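Local coordinates for protein translation initiation factor 4E (Ascaris suum, PDB 3M94) that binds the trimethylguanosine (m2,2,7G) cap and, as an eIF4E-family translation initiation factor, is likely to bring capped messenger RNA to the ribosome, at residues Q107-G112 / N142-Q147; E113-A118 / V129-R134; G54-L59 / N121-G126. One frame throughout, in Å; residues are numbered along the deposited sequence.

Interaction 1: Q107-G112 / N142-Q147; sequences QFEDNG and NLRIGQ
Phe-108 presents the edge of its ring to helix 139-153: the backbone O of Ile-145 lies near the ring plane, 3.6 Å from Phe-108 CE2. The CG2 methyl of Ile-145 stands well above that plane on one face, outside the rim, with Phe-108 CD2 its nearest ring atom at 4.0 Å. A ring rim turned to a carbonyl oxygen is consistent with a mild electrostatic attraction. The same ring also touches Ile-115 and Leu-131, which places it between helix 139-153 and the sheet. The second flat group, the guanidinium of Arg-144, receives Glu-109 obliquely, its plane 50° from that of the carboxylate. The twist fits a loose two-pronged salt bridge. NE donates to OE1 of Glu-109 at 3.3 Å, reaching that oxygen on its syn side, whereas the bond from NH2 to Glu-109 OE2, 3.2 Å long, is weak. The remaining nitrogen, NH1, makes a weak bond to OE1 of Gln-147, one turn on in the same helix.

Glu-109 and Asp-110 are the central residues of a type II' beta turn closed by Asn-111 N and Phe-108 O, 3.1 Å apart, within the connection from helix 88-104 to strand 115-121. The turn thus lies against the helix with a charged pair at its outer rim and buried side chains beneath. Asn-111 stands across Arg-144, its amide almost perpendicular to the guanidinium, and ND2 of Asn-111 rests 3.5 Å from CG of Arg-144 as a packing contact. The two branches of Ile-145 divide the work: CG1, set beside the backbone N by chi1 of -71°, reaches CB of Asn-111 at 4.0 Å, while CG2, anti to that nitrogen, takes the phenyl ring. A bound peptide, a separate chain, packs its backbone on Gln-107 and a basic side chain on Asp-110.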
loop_
_atom_site.group_PDB
_atom_site.type_symbol
_atom_site.label_atom_id
_atom_site.label_comp_id
_atom_site.label_asym_id
_atom_site.label_seq_id
_atom_site.Cartn_x
_atom_site.Cartn_y
_atom_site.Cartn_z
ATOM N N GLN A 107 -10.480 -5.549 -4.590
ATOM C CA GLN A 107 -11.165 -4.618 -5.475
ATOM C C GLN A 107 -10.417 -4.436 -6.777
ATOM O O GLN A 107 -10.824 -3.640 -7.605
ATOM C CB GLN A 107 -11.319 -3.261 -4.773
ATOM C CG GLN A 107 -12.307 -3.287 -3.629
ATOM C CD GLN A 107 -13.708 -3.555 -4.106
ATOM O OE1 GLN A 107 -14.283 -2.757 -4.842
ATOM N NE2 GLN A 107 -14.259 -4.689 -3.712
ATOM N N PHE A 108 -9.325 -5.171 -6.973
ATOM C CA PHE A 108 -8.589 -5.021 -8.225
ATOM C C PHE A 108 -8.920 -6.053 -9.319
ATOM O O PHE A 108 -8.078 -6.376 -10.141
ATOM C CB PHE A 108 -7.089 -4.861 -7.940
ATOM C CG PHE A 108 -6.778 -3.654 -7.107
ATOM C CD1 PHE A 108 -6.839 -3.714 -5.713
ATOM C CD2 PHE A 108 -6.466 -2.434 -7.720
ATOM C CE1 PHE A 108 -6.570 -2.577 -4.928
ATOM C CE2 PHE A 108 -6.190 -1.292 -6.948
ATOM C CZ PHE A 108 -6.250 -1.359 -5.563
ATOM N N GLU A 109 -10.158 -6.562 -9.305
ATOM C CA GLU A 109 -10.709 -7.359 -10.408
ATOM C C GLU A 109 -9.917 -8.654 -10.650
ATOM O O GLU A 109 -9.672 -9.409 -9.718
ATOM C CB GLU A 109 -10.826 -6.485 -11.674
ATOM C CG GLU A 109 -11.800 -5.304 -11.479
ATOM C CD GLU A 109 -11.726 -4.224 -12.569
ATOM O OE1 GLU A 109 -10.926 -4.331 -13.526
ATOM O OE2 GLU A 109 -12.472 -3.234 -12.448
ATOM N N ASP A 110 -9.494 -8.920 -11.883
ATOM C CA ASP A 110 -8.767 -10.163 -12.147
ATOM C C ASP A 110 -7.256 -9.979 -12.011
ATOM O O ASP A 110 -6.474 -10.806 -12.477
ATOM C CB ASP A 110 -9.146 -10.765 -13.525
ATOM C CG ASP A 110 -9.412 -9.713 -14.581
ATOM O OD1 ASP A 110 -9.253 -8.510 -14.296
ATOM O OD2 ASP A 110 -9.786 -10.084 -15.713
ATOM N N ASN A 111 -6.854 -8.894 -11.356
ATOM C CA ASN A 111 -5.458 -8.520 -11.275
ATOM C C ASN A 111 -4.889 -8.710 -9.863
ATOM O O ASN A 111 -3.710 -8.426 -9.613
ATOM C CB ASN A 111 -5.289 -7.067 -11.753
ATOM C CG ASN A 111 -5.647 -6.894 -13.235
ATOM O OD1 ASN A 111 -5.182 -7.653 -14.086
ATOM N ND2 ASN A 111 -6.472 -5.897 -13.540
ATOM N N GLY A 112 -5.728 -9.207 -8.961
ATOM C CA GLY A 112 -5.372 -9.331 -7.552
ATOM C C GLY A 112 -4.165 -10.206 -7.279
ATOM O O GLY A 112 -3.450 -9.975 -6.312
ATOM N N ASN A 142 -0.701 -3.457 -14.825
ATOM C CA ASN A 142 -0.294 -2.321 -14.007
ATOM C C ASN A 142 -1.116 -1.061 -14.263
ATOM O O ASN A 142 -1.544 -0.407 -13.317
ATOM C CB ASN A 142 1.215 -2.076 -14.146
ATOM C CG ASN A 142 2.033 -3.148 -13.433
ATOM O OD1 ASN A 142 1.627 -3.655 -12.383
ATOM N ND2 ASN A 142 3.165 -3.513 -14.004
ATOM N N LEU A 143 -1.394 -0.760 -15.532
ATOM C CA LEU A 143 -2.182 0.412 -15.869
ATOM C C LEU A 143 -3.531 0.272 -15.205
ATOM O O LEU A 143 -4.036 1.217 -14.618
ATOM C CB LEU A 143 -2.332 0.605 -17.391
ATOM C CG LEU A 143 -3.238 1.745 -17.894
ATOM C CD1 LEU A 143 -2.760 3.117 -17.413
ATOM C CD2 LEU A 143 -3.409 1.738 -19.439
ATOM N N ARG A 144 -4.101 -0.926 -15.285
ATOM C CA ARG A 144 -5.437 -1.147 -14.764
ATOM C C ARG A 144 -5.476 -0.995 -13.249
ATOM O O ARG A 144 -6.372 -0.353 -12.695
ATOM C CB ARG A 144 -5.976 -2.514 -15.193
ATOM C CG ARG A 144 -7.428 -2.722 -14.788
ATOM C CD ARG A 144 -8.265 -1.534 -15.256
ATOM N NE ARG A 144 -9.681 -1.675 -14.942
ATOM C CZ ARG A 144 -10.499 -0.651 -14.730
ATOM N NH1 ARG A 144 -10.036 0.590 -14.780
ATOM N NH2 ARG A 144 -11.780 -0.866 -14.459
ATOM N N ILE A 145 -4.495 -1.578 -12.583
ATOM C CA ILE A 145 -4.364 -1.425 -11.143
ATOM C C ILE A 145 -4.293 0.064 -10.768
ATOM O O ILE A 145 -4.926 0.499 -9.813
ATOM C CB ILE A 145 -3.156 -2.222 -10.614
ATOM C CG1 ILE A 145 -3.459 -3.721 -10.690
ATOM C CG2 ILE A 145 -2.833 -1.828 -9.183
ATOM C CD1 ILE A 145 -2.281 -4.628 -10.410
ATOM N N GLY A 146 -3.541 0.835 -11.541
ATOM C CA GLY A 146 -3.381 2.254 -11.288
ATOM C C GLY A 146 -4.663 3.022 -11.464
ATOM O O GLY A 146 -4.946 3.936 -10.692
ATOM N N GLN A 147 -5.442 2.665 -12.484
ATOM C CA GLN A 147 -6.701 3.359 -12.740
ATOM C C GLN A 147 -7.657 3.138 -11.559
ATOM O O GLN A 147 -8.285 4.078 -11.087
ATOM C CB GLN A 147 -7.317 2.947 -14.094
ATOM C CG GLN A 147 -6.443 3.311 -15.318
ATOM C CD GLN A 147 -6.876 2.623 -16.639
ATOM O OE1 GLN A 147 -7.440 1.524 -16.644
ATOM N NE2 GLN A 147 -6.601 3.279 -17.758
#

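Interaction 2: E113-A118 / V129-R134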
loop_
_atom_site.group_PDB
_atom_site.type_symbol
_atom_site.label_atom_id
_atom_site.label_comp_id
_atom_site.label_asym_id
_atom_site.label_seq_id
_atom_site.Cartn_x
_atom_site.Cartn_y
_atom_site.Cartn_z
ATOM N N GLU A 113 -3.946 -11.216 -8.123
ATOM C CA GLU A 113 -2.734 -12.046 -8.035
ATOM C C GLU A 113 -1.426 -11.244 -8.222
ATOM O O GLU A 113 -0.362 -11.687 -7.799
ATOM C CB GLU A 113 -2.790 -13.231 -9.016
ATOM C CG GLU A 113 -3.005 -12.860 -10.494
ATOM C CD GLU A 113 -4.475 -12.906 -10.923
ATOM O OE1 GLU A 113 -5.362 -12.379 -10.185
ATOM O OE2 GLU A 113 -4.735 -13.489 -12.006
ATOM N N TYR A 114 -1.509 -10.072 -8.847
ATOM C CA TYR A 114 -0.314 -9.260 -9.084
ATOM C C TYR A 114 0.020 -8.286 -7.949
ATOM O O TYR A 114 1.107 -7.728 -7.907
ATOM C CB TYR A 114 -0.425 -8.522 -10.416
ATOM C CG TYR A 114 -0.358 -9.469 -11.577
ATOM C CD1 TYR A 114 0.873 -9.887 -12.075
ATOM C CD2 TYR A 114 -1.524 -9.975 -12.158
ATOM C CE1 TYR A 114 0.946 -10.772 -13.147
ATOM C CE2 TYR A 114 -1.465 -10.860 -13.221
ATOM C CZ TYR A 114 -0.227 -11.251 -13.708
ATOM O OH TYR A 114 -0.154 -12.124 -14.746
ATOM N N ILE A 115 -0.912 -8.091 -7.027
ATOM C CA ILE A 115 -0.691 -7.196 -5.900
ATOM C C ILE A 115 0.109 -7.868 -4.775
ATOM O O ILE A 115 -0.261 -8.939 -4.296
ATOM C CB ILE A 115 -2.045 -6.651 -5.395
ATOM C CG1 ILE A 115 -2.574 -5.636 -6.416
ATOM C CG2 ILE A 115 -1.918 -6.004 -3.994
ATOM C CD1 ILE A 115 -4.004 -5.417 -6.317
ATOM N N CYS A 116 1.200 -7.234 -4.351
ATOM C CA CYS A 116 1.988 -7.749 -3.244
ATOM C C CYS A 116 1.576 -7.116 -1.926
ATOM O O CYS A 116 1.389 -7.818 -0.933
ATOM C CB CYS A 116 3.471 -7.507 -3.483
ATOM S SG CYS A 116 3.999 -8.244 -5.001
ATOM N N GLY A 117 1.453 -5.792 -1.911
ATOM C CA GLY A 117 0.984 -5.108 -0.719
ATOM C C GLY A 117 1.038 -3.607 -0.833
ATOM O O GLY A 117 1.390 -3.072 -1.888
ATOM N N ALA A 118 0.701 -2.927 0.257
ATOM C CA ALA A 118 0.718 -1.460 0.305
ATOM C C ALA A 118 1.739 -0.918 1.304
ATOM O O ALA A 118 2.062 -1.578 2.300
ATOM C CB ALA A 118 -0.651 -0.945 0.665
ATOM N N VAL A 129 2.222 7.142 -0.266
ATOM C CA VAL A 129 1.409 5.922 -0.221
ATOM C C VAL A 129 1.678 5.187 -1.532
ATOM O O VAL A 129 1.544 5.781 -2.599
ATOM C CB VAL A 129 -0.094 6.253 -0.060
ATOM C CG1 VAL A 129 -0.966 4.988 -0.144
ATOM C CG2 VAL A 129 -0.358 6.994 1.247
ATOM N N SER A 130 2.074 3.917 -1.450
ATOM C CA SER A 130 2.436 3.128 -2.626
ATOM C C SER A 130 1.722 1.777 -2.669
ATOM O O SER A 130 1.404 1.204 -1.626
ATOM C CB SER A 130 3.933 2.862 -2.649
ATOM O OG SER A 130 4.634 4.049 -2.908
ATOM N N LEU A 131 1.517 1.261 -3.876
ATOM C CA LEU A 131 0.958 -0.088 -4.045
ATOM C C LEU A 131 1.965 -0.903 -4.843
ATOM O O LEU A 131 2.251 -0.570 -5.985
ATOM C CB LEU A 131 -0.416 -0.044 -4.733
ATOM C CG LEU A 131 -1.150 -1.371 -5.028
ATOM C CD1 LEU A 131 -1.403 -2.185 -3.764
ATOM C CD2 LEU A 131 -2.479 -1.105 -5.746
ATOM N N TRP A 132 2.483 -1.964 -4.230
ATOM C CA TRP A 132 3.506 -2.831 -4.834
ATOM C C TRP A 132 2.882 -3.996 -5.607
ATOM O O TRP A 132 2.012 -4.697 -5.080
ATOM C CB TRP A 132 4.435 -3.417 -3.759
ATOM C CG TRP A 132 5.381 -2.443 -3.103
ATOM C CD1 TRP A 132 5.209 -1.099 -2.942
ATOM C CD2 TRP A 132 6.627 -2.764 -2.474
ATOM N NE1 TRP A 132 6.277 -0.559 -2.279
ATOM C CE2 TRP A 132 7.166 -1.556 -1.977
ATOM C CE3 TRP A 132 7.354 -3.947 -2.311
ATOM C CZ2 TRP A 132 8.390 -1.499 -1.309
ATOM C CZ3 TRP A 132 8.575 -3.894 -1.640
ATOM C CH2 TRP A 132 9.079 -2.676 -1.148
ATOM N N THR A 133 3.352 -4.192 -6.848
ATOM C CA THR A 133 2.913 -5.294 -7.705
ATOM C C THR A 133 4.109 -6.190 -8.070
ATOM O O THR A 133 5.261 -5.758 -7.971
ATOM C CB THR A 133 2.212 -4.788 -8.988
ATOM O OG1 THR A 133 3.172 -4.139 -9.839
ATOM C CG2 THR A 133 1.112 -3.802 -8.633
ATOM N N ARG A 134 3.839 -7.422 -8.504
ATOM C CA ARG A 134 4.919 -8.405 -8.642
ATOM C C ARG A 134 5.669 -8.394 -9.980
ATOM O O ARG A 134 6.750 -8.955 -10.069
ATOM C CB ARG A 134 4.474 -9.820 -8.230
ATOM C CG ARG A 134 3.432 -10.485 -9.093
ATOM C CD ARG A 134 3.272 -11.975 -8.718
ATOM N NE ARG A 134 2.531 -12.175 -7.467
ATOM C CZ ARG A 134 3.073 -12.552 -6.304
ATOM N NH1 ARG A 134 2.305 -12.702 -5.227
ATOM N NH2 ARG A 134 4.379 -12.788 -6.207
#
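Arg-134 folds back over the residues that lead into strand 115-118 and touches a different group at almost every step. Its CB lies 3.6 Å from SG of Cys-116. CG, held between the backbone N and the carbonyl carbon by chi1 of 66°, comes 4.0 Å from CD1 of Tyr-114, the two side chains crossing at about a right angle. CD then passes the O of Glu-113 at 3.8 Å, and the bend at chi3 (75°) sets NE to donate to that same Glu-113 O over 3.0 Å. This bond is nearly straight, 172° at the hydrogen, and the oxygen sits in the guanidinium plane. At the tip, NH2 is taken by OD1 of Asn-72. The backbone N of Arg-134 meanwhile bonds to Tyr-114 O, so main chain and side chain grip successive carbonyls.

Further along, the antiparallel ladder is broken by a classic beta bulge. Cys-116 and Gly-117 both face Trp-132, whose O accepts from Cys-116 N at 2.8 Å and, weakly, from Gly-117 N at 3.4 Å; Trp-132 N returns a bond of 2.8 Å to Gly-117 O. The extra residue shifts the register by one. Ile-115 nevertheless shares a face with Ala-118, Leu-131 and Thr-133, and its CG2 meets CD1 of Leu-131 at 3.9 Å.

The two strands form a hairpin inside the curved eIF4E sheet, with strand 56-61 beyond one and strand 77-83 beyond the other. Helices 88-104 and 139-153 pack on the face of Ala-118 and Leu-131, whereas Trp-132 points to the other face, where its ring meets those of Phe-60, His-166 and the cap-pocket residue Trp-68.

Interaction 3: G54-L59 / N121-G126. With M7M (N,N,7-trimethylguanosine 5'-(trihydrogen diphosphate)), chain C.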
loop_
_atom_site.group_PDB
_atom_site.type_symbol
_atom_site.label_atom_id
_atom_site.label_comp_id
_atom_site.label_asym_id
_atom_site.label_seq_id
_atom_site.Cartn_x
_atom_site.Cartn_y
_atom_site.Cartn_z
ATOM N N GLY A 54 10.134 9.252 9.276
ATOM C CA GLY A 54 10.938 8.066 9.012
ATOM C C GLY A 54 10.243 6.727 9.257
ATOM O O GLY A 54 10.768 5.684 8.861
ATOM N N SER A 55 9.081 6.748 9.911
ATOM C CA SER A 55 8.319 5.519 10.162
ATOM C C SER A 55 7.472 5.112 8.963
ATOM O O SER A 55 7.072 5.978 8.176
ATOM C CB SER A 55 7.414 5.677 11.382
ATOM O OG SER A 55 8.192 5.817 12.540
ATOM N N ASP A 56 7.198 3.805 8.850
ATOM C CA ASP A 56 6.333 3.231 7.792
ATOM C C ASP A 56 5.343 2.211 8.345
ATOM O O ASP A 56 5.606 1.576 9.365
ATOM C CB ASP A 56 7.137 2.428 6.766
ATOM C CG ASP A 56 8.408 3.102 6.318
ATOM O OD1 ASP A 56 8.421 4.320 6.036
ATOM O OD2 ASP A 56 9.396 2.364 6.207
ATOM N N TYR A 57 4.234 2.027 7.628
ATOM C CA TYR A 57 3.397 0.835 7.768
ATOM C C TYR A 57 3.451 0.076 6.453
ATOM O O TYR A 57 3.588 0.694 5.391
ATOM C CB TYR A 57 1.943 1.199 8.052
ATOM C CG TYR A 57 1.577 1.579 9.481
ATOM C CD1 TYR A 57 0.801 2.708 9.736
ATOM C CD2 TYR A 57 1.942 0.785 10.555
ATOM C CE1 TYR A 57 0.418 3.054 11.039
ATOM C CE2 TYR A 57 1.565 1.111 11.860
ATOM C CZ TYR A 57 0.814 2.253 12.088
ATOM O OH TYR A 57 0.434 2.570 13.367
ATOM N N TYR A 58 3.347 -1.254 6.524
ATOM C CA TYR A 58 3.246 -2.108 5.338
ATOM C C TYR A 58 2.094 -3.079 5.557
ATOM O O TYR A 58 1.930 -3.606 6.650
ATOM C CB TYR A 58 4.524 -2.923 5.091
ATOM C CG TYR A 58 5.820 -2.122 5.069
ATOM C CD1 TYR A 58 6.425 -1.769 3.867
ATOM C CD2 TYR A 58 6.455 -1.754 6.253
ATOM C CE1 TYR A 58 7.625 -1.040 3.836
ATOM C CE2 TYR A 58 7.649 -1.020 6.235
ATOM C CZ TYR A 58 8.223 -0.672 5.027
ATOM O OH TYR A 58 9.390 0.040 5.020
ATOM N N LEU A 59 1.299 -3.302 4.512
ATOM C CA LEU A 59 0.314 -4.366 4.547
ATOM C C LEU A 59 0.558 -5.276 3.360
ATOM O O LEU A 59 0.259 -4.897 2.219
ATOM C CB LEU A 59 -1.131 -3.852 4.529
ATOM C CG LEU A 59 -2.093 -4.995 4.945
ATOM C CD1 LEU A 59 -2.178 -5.131 6.487
ATOM C CD2 LEU A 59 -3.479 -4.830 4.347
ATOM N N ASN A 121 4.933 5.606 3.715
ATOM C CA ASN A 121 6.149 6.178 4.286
ATOM C C ASN A 121 5.803 7.561 4.818
ATOM O O ASN A 121 5.316 8.408 4.067
ATOM C CB ASN A 121 7.260 6.294 3.227
ATOM C CG ASN A 121 7.490 4.987 2.473
ATOM O OD1 ASN A 121 7.226 4.904 1.277
ATOM N ND2 ASN A 121 7.976 3.958 3.175
ATOM N N VAL A 122 6.022 7.782 6.112
ATOM C CA VAL A 122 5.779 9.086 6.711
ATOM C C VAL A 122 7.112 9.818 6.744
ATOM O O VAL A 122 8.070 9.344 7.385
ATOM C CB VAL A 122 5.158 8.973 8.125
ATOM C CG1 VAL A 122 5.228 10.290 8.870
ATOM C CG2 VAL A 122 3.724 8.510 8.046
ATOM N N ARG A 123 7.175 10.961 6.051
ATOM C CA ARG A 123 8.418 11.716 5.907
ATOM C C ARG A 123 8.230 13.237 6.133
ATOM O O ARG A 123 7.114 13.763 6.020
ATOM C CB ARG A 123 9.044 11.455 4.519
ATOM C CG ARG A 123 9.371 9.985 4.176
ATOM C CD ARG A 123 10.493 9.408 5.054
ATOM N NE ARG A 123 10.775 7.991 4.778
ATOM C CZ ARG A 123 10.140 6.947 5.323
ATOM N NH1 ARG A 123 9.148 7.115 6.196
ATOM N NH2 ARG A 123 10.503 5.714 4.993
ATOM N N GLN A 124 9.322 13.926 6.467
ATOM C CA GLN A 124 9.328 15.391 6.620
ATOM C C GLN A 124 9.093 16.134 5.299
ATOM O O GLN A 124 8.263 17.052 5.237
ATOM C CB GLN A 124 10.633 15.867 7.253
ATOM N N LYS A 125 9.813 15.719 4.253
ATOM C CA LYS A 125 9.687 16.286 2.900
ATOM C C LYS A 125 8.365 15.949 2.188
ATOM O O LYS A 125 8.091 16.487 1.112
ATOM C CB LYS A 125 10.845 15.806 2.010
ATOM C CG LYS A 125 12.249 16.159 2.494
ATOM C CD LYS A 125 12.475 17.643 2.527
ATOM C CE LYS A 125 13.878 17.957 2.966
ATOM N NZ LYS A 125 13.997 19.410 3.145
ATOM N N GLY A 126 7.574 15.035 2.757
ATOM C CA GLY A 126 6.287 14.648 2.169
ATOM C C GLY A 126 6.026 13.150 2.261
ATOM O O GLY A 126 6.900 12.336 1.963
HETATM O OAX M7M C . 14.105 8.228 0.760
HETATM O OAY M7M C . 11.856 8.850 1.564
HETATM P PAZ M7M C . 12.856 7.752 1.649
HETATM O OBA M7M C . 13.356 7.327 2.988
HETATM O OBB M7M C . 13.791 -3.284 0.787
HETATM C CBC M7M C . 12.316 -0.978 1.066
HETATM O OBD M7M C . 12.263 6.454 0.919
HETATM N NBE M7M C . 15.903 -3.299 1.518
HETATM C CBF M7M C . 14.738 -2.694 1.323
HETATM C CBG M7M C . 14.656 -1.394 1.730
HETATM N NBH M7M C . 13.619 -0.609 1.632
HETATM C CBI M7M C . 13.977 0.554 2.147
HETATM O OBJ M7M C . 11.085 5.326 2.807
HETATM P PBK M7M C . 11.950 5.064 1.654
HETATM O OBL M7M C . 11.587 4.076 0.610
HETATM C CBM M7M C . 16.910 -2.642 2.089
HETATM N NBN M7M C . 16.832 -1.371 2.489
HETATM C CBO M7M C . 15.683 -0.730 2.309
HETATM N NBP M7M C . 15.231 0.473 2.565
HETATM C CBQ M7M C . 15.989 1.554 3.191
HETATM O OBR M7M C . 15.198 2.718 3.334
HETATM C CBS M7M C . 15.513 3.700 2.361
HETATM C CBT M7M C . 14.293 3.979 1.512
HETATM O OBU M7M C . 13.373 4.731 2.263
HETATM N NBV M7M C . 18.032 -3.321 2.243
HETATM C CBW M7M C . 19.172 -2.690 2.851
HETATM C CBX M7M C . 17.094 1.899 2.243
HETATM C CBY M7M C . 16.516 3.045 1.458
HETATM C CBZ M7M C . 18.085 -4.690 1.790
HETATM O OCA M7M C . 18.188 2.311 3.041
HETATM O OCB M7M C . 17.501 3.990 1.073
#
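Asp-56 OD1 is the tight centre of this contact, gripped by Asn-121 and Arg-123 together. The bond from Asn-121 ND2, 2.9 Å and almost straight at 175°, reaches Asp-56 OD1 from above the carboxylate plane, whereas Arg-123 NH1, also 2.9 Å away, arrives nearly along the C-O axis as part of a salt bridge. NH1 of Arg-123 further donates to Ser-55 O at 3.1 Å and to its neighbour Val-122 O at 2.7 Å. Three acceptors thus compete for two N-H groups, at least one hydrogen being shared, and all lie near the guanidinium plane, consistent with restricted rotation. CB of Asn-121 lies over one face, toward the rim of that group. Backbone bonds clamp the same spot: Val-122 N gives to Ser-55 O, and Gly-54 N to Val-122 O.

The outer side is looser: past Arg-123 the loop turns away through Gln-124, modelled only to CB, to the exposed Lys-125. The ligand edge of Arg-123 is ordered, NE making a straight 3.2 Å bond to phosphate oxygen OBA. Lys-128 NZ is also hydrogen-bonded to the ligand, consistent with the basic phosphate-binding end of an eIF4E cap pocket.

Interactions 1 and 2 share one hydrophobic layer beneath helix 139-153: CD1 of Phe-108 packs on CD1 of Ile-115 at 3.4 Å, and Ile-145 rests on Leu-131. The link between Asn-142 and Thr-133 adds a polar tie. Interaction 2 lies nearest the chain's centre and joins backbone ladder and apolar face in the core, with a polar arginine at the edge, while interaction 1 ends at its outer rim in a solvent-side ion pair. Interaction 3, with centre about 24 Å from that of interaction 1 and across the chain's centre, relies on a buried aspartate paired with a partly exposed arginine that reaches the ligand. Strand 115-121 bridges the difference, pairing with both 127-133 and 56-61.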